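Local coordinates for alanine racemase (Enterococcus faecalis, PDB 3E6E), which is an enzyme of the alanine racemase family, a TIM-barrel protein that binds DCS in pockets completed by the second subunit of a two-chain assembly, at residues Leu35-Lys40 against Val225-Leu230; Ala210-Asp215 against Gly229-Gly234. The protein carries 1 engineered substitution. All coordinates share one frame; numbering follows the deposited sequence.

Contact 1 (Leu35-Lys40 against Val225-Leu230); sequences LFAVVK and VAMYGL. With DCS (D-[3-hydroxy-2-methyl-5-phosphonooxymethyl-pyridin-4-ylmethyl]-N,O-cycloserylamide), chain D.
Tyr228 turns the edge of its ring to Val38 O, which lies near the ring plane. At another part of the rim, also in plane, sits Val225 CA, and one face carries Met227 CG, 3.9 Å above the plane and offset toward the rim. Tyr44 and His46 also stack with this ring. This is the mouth of a TIM barrel: strand 34-38 is one of eight parallel strands, and 225-230 opens with a 3-10 segment just after its neighbour in the barrel, strand 220-223. With its CG anti to the carbonyl carbon (chi1 -57°), Tyr228 puts its OH 3.2 Å from Val38 O and donates to it. The bond meets a lone pair in the carbonyl plane, with a C=O...donor angle of 134°, and ties the 3-10 segment to the end of the strand. Met227 reaches the same carbonyl from beside the tyrosine. Extended beyond CG, it brings SD to 3.5 Å from Ala37 CB, and CE to 3.5 Å from Val39 CG1, crossing Val39 at about a right angle. CE also presses tightly on Val38 O, at 3.0 Å. Both segments then line the ligand pocket. Val38 CG1 packs on DCS C5A at 3.7 Å. Lys40, extended until it bends at its last torsion, brings NZ to 3.6 Å from DCS C4A, while Asp315 of the second subunit forms a salt bridge with the same amine. At the start of the 3-10 segment, Val225 N donates to phosphate oxygen O2P of DCS over 3.0 Å, nearly straight at 164°.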
ATOM      1  N   LEU A  35      29.124  -7.255   1.348  1.00 25.97           N
ATOM      2  CA  LEU A  35      27.684  -7.404   1.335  1.00 24.74           C
ATOM      3  C   LEU A  35      27.008  -6.070   1.532  1.00 24.15           C
ATOM      4  O   LEU A  35      27.187  -5.409   2.555  1.00 25.05           O
ATOM      5  CB  LEU A  35      27.243  -8.370   2.438  1.00 25.20           C
ATOM      6  CG  LEU A  35      25.753  -8.715   2.532  1.00 26.10           C
ATOM      7  CD1 LEU A  35      24.928  -7.497   2.908  1.00 26.91           C
ATOM      8  CD2 LEU A  35      25.295  -9.246   1.202  1.00 29.12           C
ATOM      9  N   PHE A  36      26.248  -5.657   0.531  1.00 22.10           N
ATOM     10  CA  PHE A  36      25.516  -4.422   0.645  1.00 22.22           C
ATOM     11  C   PHE A  36      24.082  -4.858   0.852  1.00 22.46           C
ATOM     12  O   PHE A  36      23.608  -5.804   0.208  1.00 22.49           O
ATOM     13  CB  PHE A  36      25.663  -3.572  -0.622  1.00 22.58           C
ATOM     14  CG  PHE A  36      26.756  -2.538  -0.537  1.00 22.46           C
ATOM     15  CD1 PHE A  36      28.014  -2.872  -0.042  1.00 22.47           C
ATOM     16  CD2 PHE A  36      26.535  -1.236  -0.964  1.00 23.52           C
ATOM     17  CE1 PHE A  36      29.032  -1.927   0.024  1.00 22.45           C
ATOM     18  CE2 PHE A  36      27.552  -0.281  -0.902  1.00 22.15           C
ATOM     19  CZ  PHE A  36      28.801  -0.632  -0.406  1.00 22.20           C
ATOM     20  N   ALA A  37      23.406  -4.183   1.776  1.00 22.07           N
ATOM     21  CA  ALA A  37      22.019  -4.486   2.089  1.00 21.22           C
ATOM     22  C   ALA A  37      21.082  -3.454   1.477  1.00 20.46           C
ATOM     23  O   ALA A  37      21.104  -2.281   1.843  1.00 19.36           O
ATOM     24  CB  ALA A  37      21.829  -4.536   3.604  1.00 21.55           C
ATOM     25  N   VAL A  38      20.273  -3.892   0.522  1.00 20.87           N
ATOM     26  CA  VAL A  38      19.315  -2.996  -0.115  1.00 20.57           C
ATOM     27  C   VAL A  38      18.099  -2.960   0.802  1.00 19.99           C
ATOM     28  O   VAL A  38      17.504  -4.002   1.091  1.00 19.38           O
ATOM     29  CB  VAL A  38      18.940  -3.504  -1.526  1.00 19.79           C
ATOM     30  CG1 VAL A  38      18.947  -5.003  -1.554  1.00 20.74           C
ATOM     31  CG2 VAL A  38      17.584  -2.978  -1.930  1.00 20.07           C
ATOM     32  N   VAL A  39      17.759  -1.762   1.278  1.00 18.73           N
ATOM     33  CA  VAL A  39      16.635  -1.572   2.189  1.00 16.98           C
ATOM     34  C   VAL A  39      15.627  -0.535   1.711  1.00 17.26           C
ATOM     35  O   VAL A  39      15.075   0.218   2.521  1.00 18.34           O
ATOM     36  CB  VAL A  39      17.112  -1.140   3.592  1.00 15.96           C
ATOM     37  CG1 VAL A  39      18.015  -2.208   4.198  1.00 15.40           C
ATOM     38  CG2 VAL A  39      17.827   0.202   3.501  1.00 15.70           C
ATOM     39  N   LYS A  40      15.387  -0.487   0.407  1.00 17.07           N
ATOM     40  CA  LYS A  40      14.425   0.464  -0.149  1.00 16.97           C
ATOM     41  C   LYS A  40      12.998   0.050   0.174  1.00 17.24           C
ATOM     42  O   LYS A  40      12.772  -0.991   0.802  1.00 16.15           O
ATOM     43  CB  LYS A  40      14.580   0.570  -1.670  1.00 18.94           C
ATOM     44  CG  LYS A  40      14.527  -0.746  -2.439  1.00 16.68           C
ATOM     45  CD  LYS A  40      14.759  -0.444  -3.906  1.00 19.09           C
ATOM     46  CE  LYS A  40      14.903  -1.690  -4.754  1.00 18.95           C
ATOM     47  NZ  LYS A  40      13.612  -2.318  -5.071  1.00 19.79           N
ATOM     48  N   VAL A 225      15.839  -9.389  -0.810  1.00 23.63           N
ATOM     49  CA  VAL A 225      14.795 -10.253  -0.258  1.00 22.89           C
ATOM     50  C   VAL A 225      15.220 -11.385   0.649  1.00 22.89           C
ATOM     51  O   VAL A 225      14.504 -11.720   1.602  1.00 23.91           O
ATOM     52  CB  VAL A 225      13.942 -10.869  -1.369  1.00 21.21           C
ATOM     53  CG1 VAL A 225      13.174  -9.800  -2.043  1.00 19.99           C
ATOM     54  CG2 VAL A 225      14.814 -11.609  -2.339  1.00 21.05           C
ATOM     55  N   ALA A 226      16.360 -11.990   0.357  1.00 20.75           N
ATOM     56  CA  ALA A 226      16.802 -13.088   1.181  1.00 20.27           C
ATOM     57  C   ALA A 226      17.154 -12.633   2.591  1.00 20.80           C
ATOM     58  O   ALA A 226      17.022 -13.405   3.536  1.00 19.99           O
ATOM     59  CB  ALA A 226      17.977 -13.778   0.542  1.00 20.01           C
ATOM     60  N   MET A 227      17.585 -11.388   2.764  1.00 22.25           N
ATOM     61  CA  MET A 227      17.937 -10.969   4.119  1.00 24.27           C
ATOM     62  C   MET A 227      16.691 -10.790   4.981  1.00 24.44           C
ATOM     63  O   MET A 227      16.778 -10.485   6.171  1.00 24.10           O
ATOM     64  CB  MET A 227      18.812  -9.699   4.118  1.00 23.30           C
ATOM     65  CG  MET A 227      18.169  -8.407   3.707  1.00 23.06           C
ATOM     66  SD  MET A 227      19.456  -7.088   3.693  1.00 25.97           S
ATOM     67  CE  MET A 227      18.417  -5.600   3.462  1.00 21.55           C
ATOM     68  N   TYR A 228      15.532 -11.010   4.365  1.00 24.74           N
ATOM     69  CA  TYR A 228      14.249 -10.912   5.048  1.00 23.42           C
ATOM     70  C   TYR A 228      13.652 -12.316   5.203  1.00 22.74           C
ATOM     71  O   TYR A 228      12.545 -12.479   5.708  1.00 23.93           O
ATOM     72  CB  TYR A 228      13.303 -10.017   4.254  1.00 23.15           C
ATOM     73  CG  TYR A 228      13.836  -8.619   4.008  1.00 23.32           C
ATOM     74  CD1 TYR A 228      13.893  -7.674   5.032  1.00 21.72           C
ATOM     75  CD2 TYR A 228      14.286  -8.241   2.740  1.00 25.00           C
ATOM     76  CE1 TYR A 228      14.386  -6.386   4.799  1.00 22.51           C
ATOM     77  CE2 TYR A 228      14.783  -6.955   2.494  1.00 24.79           C
ATOM     78  CZ  TYR A 228      14.830  -6.032   3.523  1.00 23.51           C
ATOM     79  OH  TYR A 228      15.312  -4.763   3.263  1.00 21.82           O
ATOM     80  N   GLY A 229      14.405 -13.319   4.760  1.00 21.94           N
ATOM     81  CA  GLY A 229      13.979 -14.705   4.863  1.00 21.69           C
ATOM     82  C   GLY A 229      13.005 -15.214   3.813  1.00 22.80           C
ATOM     83  O   GLY A 229      12.275 -16.182   4.058  1.00 24.78           O
ATOM     84  N   LEU A 230      12.987 -14.591   2.639  1.00 20.88           N
ATOM     85  CA  LEU A 230      12.058 -15.016   1.610  1.00 19.88           C
ATOM     86  C   LEU A 230      12.746 -15.557   0.376  1.00 20.38           C
ATOM     87  O   LEU A 230      13.608 -14.899  -0.210  1.00 22.62           O
ATOM     88  CB  LEU A 230      11.149 -13.850   1.240  1.00 18.59           C
ATOM     89  CG  LEU A 230      10.461 -13.249   2.470  1.00 17.20           C
ATOM     90  CD1 LEU A 230       9.696 -12.012   2.082  1.00 15.74           C
ATOM     91  CD2 LEU A 230       9.549 -14.291   3.101  1.00 16.15           C
TER
HETATM   92  N1  DCS D 372      20.127  -4.517  -7.213  1.00 29.63           N
HETATM   93  C2  DCS D 372      19.261  -3.696  -8.008  1.00 29.64           C
HETATM   94  C2A DCS D 372      19.816  -2.795  -9.094  1.00 31.69           C
HETATM   95  C3  DCS D 372      17.889  -3.764  -7.746  1.00 29.97           C
HETATM   96  O3  DCS D 372      17.004  -3.020  -8.446  1.00 30.58           O
HETATM   97  C4  DCS D 372      17.419  -4.650  -6.692  1.00 30.89           C
HETATM   98  C4A DCS D 372      15.933  -4.739  -6.403  1.00 34.27           C
HETATM   99  C5  DCS D 372      18.391  -5.448  -5.942  1.00 28.15           C
HETATM  100  C6  DCS D 372      19.709  -5.357  -6.220  1.00 28.49           C
HETATM  101  C5A DCS D 372      18.001  -6.399  -4.837  1.00 26.89           C
HETATM  102  O4P DCS D 372      17.258  -7.480  -5.408  1.00 27.14           O
HETATM  103  P   DCS D 372      16.653  -8.711  -4.599  1.00 25.04           P
HETATM  104  O1P DCS D 372      17.777  -9.403  -3.997  1.00 26.02           O
HETATM  105  O2P DCS D 372      15.717  -8.205  -3.601  1.00 24.66           O
HETATM  106  O3P DCS D 372      15.977  -9.576  -5.560  1.00 25.99           O
HETATM  107  N   DCS D 372      15.178  -5.164  -7.649  1.00 37.03           N
HETATM  108  CA  DCS D 372      13.784  -5.317  -7.630  1.00 37.37           C
HETATM  109  C   DCS D 372      12.843  -4.403  -8.192  1.00 38.21           C
HETATM  110  O   DCS D 372      13.144  -3.221  -8.803  1.00 39.09           O
HETATM  111  ND  DCS D 372      11.638  -4.890  -8.024  1.00 37.84           N
HETATM  112  OG  DCS D 372      11.740  -6.097  -7.364  1.00 37.75           O
HETATM  113  CB  DCS D 372      13.045  -6.349  -7.126  1.00 38.26           C

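Contact 2 (Ala210-Asp215 against Gly229-Gly234); sequences ALWHPD and GLNPSG
Trp212 drives the six-membered half of its indole into the turn built by Asn231, Pro232 and Ser233. Its CB already points toward that turn, and chi1 of -57° sets CG anti to the carbonyl carbon and beside the backbone N. The ring then points its six-membered tip at the loop, with Leu211 CB 3.9 Å above one face, over its centre. On the pyrrole side, NE1 is taken by Ala238 O. Further out, CZ3 comes to 3.5 Å from Pro232 CG. CH2, at the tip, meets three residues: Pro232 CG at 3.4 Å, Ser233 CB at 3.7 Å and, near the ring plane, Asn231 OD1 at 3.7 Å. Helix 207-212, which ends with this tryptophan, follows strand 201-203 of the TIM barrel, and the partner loop comes after the last barrel strand, 220-223; the contact therefore joins two successive connections beside the DCS pocket, the Pro232 side chain about 5 Å from the ligand. Within the loop, Gly234 N bonds back to Asn231 O, and Ser233 OG donates to Asn231 OD1 over 2.9 Å, tilted 25° from the carbonyl plane. The same OD1 is placed to accept from Ser233 N as in an Asx turn, though that bond is doubtful. Ser233 OG is also bonded to Leu237 N. The amide nitrogen of Asn231 bonds Leu237 O, so both ends of the amide are fixed, its plane 32° from that of the indole. One residue back along the helix, Leu211 CD1 closes on Pro232 CG at 3.3 Å.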
ATOM      1  N   ALA A 210      23.266 -14.602  -5.956  1.00 19.93           N
ATOM      2  CA  ALA A 210      24.141 -14.987  -4.852  1.00 21.25           C
ATOM      3  C   ALA A 210      23.869 -16.400  -4.360  1.00 22.46           C
ATOM      4  O   ALA A 210      24.787 -17.171  -4.090  1.00 22.78           O
ATOM      5  CB  ALA A 210      23.992 -14.005  -3.696  1.00 21.83           C
ATOM      6  N   LEU A 211      22.595 -16.740  -4.235  1.00 23.64           N
ATOM      7  CA  LEU A 211      22.234 -18.060  -3.771  1.00 23.27           C
ATOM      8  C   LEU A 211      22.582 -19.142  -4.785  1.00 23.41           C
ATOM      9  O   LEU A 211      23.365 -20.047  -4.489  1.00 23.91           O
ATOM     10  CB  LEU A 211      20.740 -18.094  -3.450  1.00 24.23           C
ATOM     11  CG  LEU A 211      20.312 -17.215  -2.265  1.00 23.81           C
ATOM     12  CD1 LEU A 211      18.812 -17.141  -2.204  1.00 22.68           C
ATOM     13  CD2 LEU A 211      20.873 -17.778  -0.964  1.00 22.36           C
ATOM     14  N   TRP A 212      22.036 -19.027  -5.991  1.00 23.58           N
ATOM     15  CA  TRP A 212      22.239 -20.042  -7.033  1.00 22.96           C
ATOM     16  C   TRP A 212      23.373 -19.891  -8.057  1.00 21.45           C
ATOM     17  O   TRP A 212      23.683 -20.839  -8.777  1.00 21.61           O
ATOM     18  CB  TRP A 212      20.912 -20.245  -7.767  1.00 23.87           C
ATOM     19  CG  TRP A 212      19.806 -20.640  -6.830  1.00 25.84           C
ATOM     20  CD1 TRP A 212      19.679 -21.826  -6.162  1.00 27.40           C
ATOM     21  CD2 TRP A 212      18.717 -19.820  -6.395  1.00 26.53           C
ATOM     22  NE1 TRP A 212      18.574 -21.792  -5.333  1.00 28.17           N
ATOM     23  CE2 TRP A 212      17.968 -20.572  -5.459  1.00 27.07           C
ATOM     24  CE3 TRP A 212      18.303 -18.519  -6.702  1.00 27.88           C
ATOM     25  CZ2 TRP A 212      16.832 -20.068  -4.833  1.00 26.77           C
ATOM     26  CZ3 TRP A 212      17.165 -18.014  -6.072  1.00 28.39           C
ATOM     27  CH2 TRP A 212      16.445 -18.792  -5.150  1.00 27.63           C
ATOM     28  N   HIS A 213      23.991 -18.717  -8.133  1.00 20.56           N
ATOM     29  CA  HIS A 213      25.093 -18.487  -9.073  1.00 18.52           C
ATOM     30  C   HIS A 213      26.262 -17.864  -8.310  1.00 17.73           C
ATOM     31  O   HIS A 213      26.812 -16.842  -8.714  1.00 15.85           O
ATOM     32  CB  HIS A 213      24.646 -17.526 -10.173  1.00 18.00           C
ATOM     33  CG  HIS A 213      23.619 -18.090 -11.097  1.00 15.84           C
ATOM     34  ND1 HIS A 213      22.339 -17.590 -11.177  1.00 17.16           N
ATOM     35  CD2 HIS A 213      23.699 -19.066 -12.030  1.00 17.29           C
ATOM     36  CE1 HIS A 213      21.675 -18.228 -12.124  1.00 17.54           C
ATOM     37  NE2 HIS A 213      22.480 -19.130 -12.658  1.00 16.84           N
ATOM     38  N   PRO A 214      26.664 -18.490  -7.200  1.00 18.75           N
ATOM     39  CA  PRO A 214      27.758 -18.003  -6.360  1.00 19.98           C
ATOM     40  C   PRO A 214      29.120 -17.809  -7.024  1.00 21.11           C
ATOM     41  O   PRO A 214      29.982 -17.142  -6.456  1.00 21.09           O
ATOM     42  CB  PRO A 214      27.797 -19.036  -5.234  1.00 19.86           C
ATOM     43  CG  PRO A 214      27.461 -20.291  -5.949  1.00 18.52           C
ATOM     44  CD  PRO A 214      26.295 -19.863  -6.814  1.00 18.64           C
ATOM     45  N   ASP A 215      29.316 -18.380  -8.213  1.00 23.02           N
ATOM     46  CA  ASP A 215      30.601 -18.249  -8.907  1.00 24.28           C
ATOM     47  C   ASP A 215      30.728 -17.050  -9.887  1.00 24.81           C
ATOM     48  O   ASP A 215      31.835 -16.716 -10.317  1.00 24.88           O
ATOM     49  CB  ASP A 215      30.950 -19.565  -9.627  1.00 23.07           C
ATOM     50  CG  ASP A 215      31.258 -20.708  -8.656  1.00 24.15           C
ATOM     51  OD1 ASP A 215      31.970 -20.478  -7.654  1.00 23.37           O
ATOM     52  OD2 ASP A 215      30.807 -21.849  -8.899  1.00 25.46           O
ATOM     53  N   GLY A 229      14.405 -13.319   4.760  1.00 21.94           N
ATOM     54  CA  GLY A 229      13.979 -14.705   4.863  1.00 21.69           C
ATOM     55  C   GLY A 229      13.005 -15.214   3.813  1.00 22.80           C
ATOM     56  O   GLY A 229      12.275 -16.182   4.058  1.00 24.78           O
ATOM     57  N   LEU A 230      12.987 -14.591   2.639  1.00 20.88           N
ATOM     58  CA  LEU A 230      12.058 -15.016   1.610  1.00 19.88           C
ATOM     59  C   LEU A 230      12.746 -15.557   0.376  1.00 20.38           C
ATOM     60  O   LEU A 230      13.608 -14.899  -0.210  1.00 22.62           O
ATOM     61  CB  LEU A 230      11.149 -13.850   1.240  1.00 18.59           C
ATOM     62  CG  LEU A 230      10.461 -13.249   2.470  1.00 17.20           C
ATOM     63  CD1 LEU A 230       9.696 -12.012   2.082  1.00 15.74           C
ATOM     64  CD2 LEU A 230       9.549 -14.291   3.101  1.00 16.15           C
ATOM     65  N   ASN A 231      12.353 -16.767  -0.011  1.00 19.64           N
ATOM     66  CA  ASN A 231      12.921 -17.435  -1.173  1.00 17.91           C
ATOM     67  C   ASN A 231      12.819 -16.519  -2.376  1.00 17.61           C
ATOM     68  O   ASN A 231      11.749 -16.344  -2.936  1.00 17.49           O
ATOM     69  CB  ASN A 231      12.172 -18.721  -1.454  1.00 16.07           C
ATOM     70  CG  ASN A 231      12.760 -19.477  -2.601  1.00 18.86           C
ATOM     71  OD1 ASN A 231      13.054 -18.902  -3.654  1.00 20.85           O
ATOM     72  ND2 ASN A 231      12.936 -20.778  -2.422  1.00 18.18           N
ATOM     73  N   PRO A 232      13.947 -15.938  -2.800  1.00 17.70           N
ATOM     74  CA  PRO A 232      13.950 -15.028  -3.945  1.00 17.27           C
ATOM     75  C   PRO A 232      13.406 -15.581  -5.249  1.00 17.12           C
ATOM     76  O   PRO A 232      13.445 -14.895  -6.260  1.00 17.88           O
ATOM     77  CB  PRO A 232      15.415 -14.605  -4.047  1.00 17.46           C
ATOM     78  CG  PRO A 232      16.144 -15.800  -3.555  1.00 18.83           C
ATOM     79  CD  PRO A 232      15.323 -16.241  -2.359  1.00 17.77           C
ATOM     80  N   SER A 233      12.900 -16.809  -5.244  1.00 17.49           N
ATOM     81  CA  SER A 233      12.340 -17.370  -6.468  1.00 17.84           C
ATOM     82  C   SER A 233      10.941 -17.924  -6.236  1.00 19.56           C
ATOM     83  O   SER A 233      10.433 -18.716  -7.038  1.00 20.62           O
ATOM     84  CB  SER A 233      13.229 -18.483  -7.015  1.00 16.80           C
ATOM     85  OG  SER A 233      12.967 -19.721  -6.384  1.00 18.16           O
ATOM     86  N   GLY A 234      10.321 -17.506  -5.139  1.00 19.83           N
ATOM     87  CA  GLY A 234       8.994 -17.986  -4.823  1.00 21.19           C
ATOM     88  C   GLY A 234       9.067 -19.402  -4.289  1.00 22.87           C
ATOM     89  O   GLY A 234       9.174 -19.603  -3.077  1.00 23.05           O
TER

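Contact 1 is fully buried at the mouth of the barrel, its centre about 6 Å from the chain centre; contact 2 sits further out, at about 14 Å, and two of its touching residues are partly exposed. Both use the loop after strand 220-223 and share Gly229 and Leu230, but 35-40 carries the end of a barrel strand, and 210-215 the last turn of a helix and the loop after it. A hydrogen bond crosses the first contact and DCS lies against it. The second joins its segments by apolar packing, its polar bonds staying within the loop or going elsewhere. They meet where Val225 CG2 packs 3.5 Å from Pro232 CB.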